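PDB 6GRB: nuclease-like protein from Chaetomium thermophilum, which probably resolves four-way DNA junctions and cleaves 5' flaps as a metal-dependent GEN1-type nuclease, this chain being the N-terminal part of the longer protein. Local coordinates for residues K4-Y7 / K8-S12. Residues are numbered along the deposited sequence; the frame is centred on the assembly and turned at random.
Sequences KGIY and KEIGS. With nucleotides of chain B.
Ile6 and Ile10 meet one turn apart on the short helix 6-10, which precedes the first strand of the nuclease core and lies within the XPG N-terminal domain. This helix illustrates how a single turn can offer both an apolar and a DNA-facing side. In the apolar contact, Ile6 CG1, anti to the backbone N (chi1 -178°), comes within 3.8 Å of Ile10 CD1; Ile6 CD1 then turns to meet Ile10 CG2, also at 3.8 Å. Replacing Ile10 with glycine would probably leave one flank of Ile6 uncovered and weaken the packing against the loop at Ser182. Tyr7 faces the DNA: OP1 of DA3 of chain B lies at its ring edge, near the plane, but the spacing from Tyr7 OH to OP1 is too short to trust. Arg154 makes a cation-pi contact with the ring, and Ile6 CG2 sits 3.6 Å above its plane, over the centre. The metal ligand Asp141 also touches this tyrosine, placing the turn beside the magnesium site. Backbone bonds close the helix. Ile6 O accepts from Ile10 N at 2.9 Å and from Glu9 N at 2.7 Å, the latter donor standing above the carbonyl plane. Gly11, with positive phi, first leaves helical geometry, yet its N still bonds to Tyr7 O at 2.8 Å.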
ATOM      1  N   LYS A   4     -11.665   9.892  14.057  1.00 74.67           N
ATOM      2  CA  LYS A   4     -10.853  10.325  15.186  1.00 73.83           C
ATOM      3  C   LYS A   4     -10.967   9.329  16.332  1.00 73.65           C
ATOM      4  O   LYS A   4     -12.072   8.964  16.747  1.00 74.77           O
ATOM      5  CB  LYS A   4     -11.286  11.715  15.645  1.00 74.57           C
ATOM      6  N   GLY A   5      -9.814   8.879  16.826  1.00 72.09           N
ATOM      7  CA  GLY A   5      -9.751   7.930  17.920  1.00 71.78           C
ATOM      8  C   GLY A   5     -10.134   6.514  17.567  1.00 71.80           C
ATOM      9  O   GLY A   5     -10.476   5.745  18.469  1.00 72.07           O
ATOM     10  N   ILE A   6     -10.102   6.142  16.278  1.00 71.11           N
ATOM     11  CA  ILE A   6     -10.525   4.799  15.883  1.00 71.24           C
ATOM     12  C   ILE A   6      -9.578   3.740  16.446  1.00 69.78           C
ATOM     13  O   ILE A   6     -10.016   2.659  16.871  1.00 70.13           O
ATOM     14  CB  ILE A   6     -10.641   4.688  14.349  1.00 71.20           C
ATOM     15  CG1 ILE A   6     -11.127   3.293  13.957  1.00 71.52           C
ATOM     16  CG2 ILE A   6      -9.302   4.960  13.649  1.00 69.31           C
ATOM     17  CD1 ILE A   6     -12.447   2.919  14.584  1.00 73.47           C
ATOM     18  N   TYR A   7      -8.266   4.032  16.467  1.00 71.46           N
ATOM     19  CA  TYR A   7      -7.286   3.013  16.828  1.00 70.02           C
ATOM     20  C   TYR A   7      -7.362   2.672  18.307  1.00 70.37           C
ATOM     21  O   TYR A   7      -7.040   1.544  18.698  1.00 69.77           O
ATOM     22  CB  TYR A   7      -5.877   3.472  16.438  1.00 68.42           C
ATOM     23  CG  TYR A   7      -5.774   3.828  14.973  1.00 67.97           C
ATOM     24  CD1 TYR A   7      -6.237   2.948  13.985  1.00 67.81           C
ATOM     25  CD2 TYR A   7      -5.252   5.045  14.575  1.00 67.82           C
ATOM     26  CE1 TYR A   7      -6.174   3.270  12.646  1.00 67.36           C
ATOM     27  CE2 TYR A   7      -5.187   5.383  13.242  1.00 67.51           C
ATOM     28  CZ  TYR A   7      -5.650   4.496  12.276  1.00 67.19           C
ATOM     29  OH  TYR A   7      -5.575   4.842  10.946  1.00 66.79           O
ATOM     30  N   LYS A   8      -7.789   3.625  19.141  1.00 72.96           N
ATOM     31  CA  LYS A   8      -8.100   3.290  20.522  1.00 73.48           C
ATOM     32  C   LYS A   8      -9.157   2.197  20.585  1.00 74.40           C
ATOM     33  O   LYS A   8      -9.194   1.429  21.547  1.00 74.43           O
ATOM     34  CB  LYS A   8      -8.557   4.535  21.285  1.00 74.43           C
ATOM     35  CG  LYS A   8      -7.448   5.293  22.033  1.00 73.66           C
ATOM     36  CD  LYS A   8      -6.695   6.305  21.131  1.00 73.07           C
ATOM     37  CE  LYS A   8      -5.606   7.090  21.927  1.00 72.52           C
ATOM     38  NZ  LYS A   8      -4.761   8.031  21.083  1.00 71.95           N
ATOM     39  N   GLU A   9      -9.994   2.078  19.557  1.00 72.75           N
ATOM     40  CA  GLU A   9     -11.042   1.057  19.541  1.00 73.79           C
ATOM     41  C   GLU A   9     -10.583  -0.235  18.866  1.00 72.88           C
ATOM     42  O   GLU A   9     -10.706  -1.319  19.445  1.00 72.83           O
ATOM     43  CB  GLU A   9     -12.300   1.606  18.853  1.00 75.43           C
ATOM     44  CG  GLU A   9     -12.835   2.876  19.505  1.00 76.31           C
ATOM     45  CD  GLU A   9     -13.007   2.729  21.010  1.00 76.45           C
ATOM     46  OE1 GLU A   9     -13.512   1.671  21.462  1.00 76.81           O
ATOM     47  OE2 GLU A   9     -12.630   3.671  21.745  1.00 76.20           O
ATOM     48  N   ILE A  10     -10.076  -0.149  17.632  1.00 70.90           N
ATOM     49  CA  ILE A  10      -9.763  -1.380  16.909  1.00 70.10           C
ATOM     50  C   ILE A  10      -8.337  -1.861  17.145  1.00 68.10           C
ATOM     51  O   ILE A  10      -8.018  -3.010  16.800  1.00 67.33           O
ATOM     52  CB  ILE A  10     -10.043  -1.227  15.405  1.00 70.36           C
ATOM     53  CG1 ILE A  10      -9.044  -0.281  14.765  1.00 68.98           C
ATOM     54  CG2 ILE A  10     -11.428  -0.686  15.193  1.00 72.54           C
ATOM     55  CD1 ILE A  10      -9.340  -0.041  13.332  1.00 69.16           C
ATOM     56  N   GLY A  11      -7.501  -1.063  17.792  1.00 69.96           N
ATOM     57  CA  GLY A  11      -6.087  -1.334  17.902  1.00 68.22           C
ATOM     58  C   GLY A  11      -5.285  -0.496  16.916  1.00 67.17           C
ATOM     59  O   GLY A  11      -5.790  -0.014  15.898  1.00 67.54           O
ATOM     60  N   SER A  12      -4.009  -0.309  17.232  1.00 69.07           N
ATOM     61  CA  SER A  12      -3.150   0.438  16.328  1.00 68.05           C
ATOM     62  C   SER A  12      -2.661  -0.388  15.141  1.00 66.77           C
ATOM     63  O   SER A  12      -2.139   0.196  14.187  1.00 66.01           O
ATOM     64  CB  SER A  12      -1.964   0.999  17.095  1.00 67.50           C
ATOM     65  OG  SER A  12      -1.434  -0.024  17.916  1.00 67.08           O
TER
ATOM     66  P    DA B   3      -5.374   8.231  10.606  1.00 84.72           P
ATOM     67  OP1  DA B   3      -4.845   6.884  10.292  1.00 82.97           O
ATOM     68  OP2  DA B   3      -6.834   8.381  10.873  1.00 86.64           O
ATOM     69  O5'  DA B   3      -4.548   8.831  11.855  1.00 84.55           O
ATOM     70  C5'  DA B   3      -3.130   8.787  11.843  1.00 83.14           C
ATOM     71  C4'  DA B   3      -2.552   9.236  13.169  1.00 83.27           C
ATOM     72  O4'  DA B   3      -2.260  10.661  13.122  1.00 83.99           O
ATOM     73  C3'  DA B   3      -3.434   8.990  14.399  1.00 84.11           C
ATOM     74  O3'  DA B   3      -2.668   8.293  15.395  1.00 83.26           O
ATOM     75  C2'  DA B   3      -3.845  10.403  14.857  1.00 85.39           C
ATOM     76  C1'  DA B   3      -2.740  11.295  14.294  1.00 84.94           C
ATOM     77  N9   DA B   3      -3.201  12.638  13.930  1.00 86.01           N
ATOM     78  C8   DA B   3      -4.384  12.966  13.327  1.00 87.10           C
ATOM     79  N7   DA B   3      -4.530  14.249  13.111  1.00 87.77           N
ATOM     80  C5   DA B   3      -3.354  14.808  13.600  1.00 87.10           C
ATOM     81  C6   DA B   3      -2.883  16.140  13.667  1.00 87.20           C
ATOM     82  N6   DA B   3      -3.576  17.193  13.218  1.00 87.90           N
ATOM     83  N1   DA B   3      -1.667  16.343  14.213  1.00 86.52           N
ATOM     84  C2   DA B   3      -0.979  15.292  14.668  1.00 85.77           C
ATOM     85  N3   DA B   3      -1.312  14.003  14.660  1.00 85.41           N
ATOM     86  C4   DA B   3      -2.522  13.826  14.105  1.00 86.10           C
TER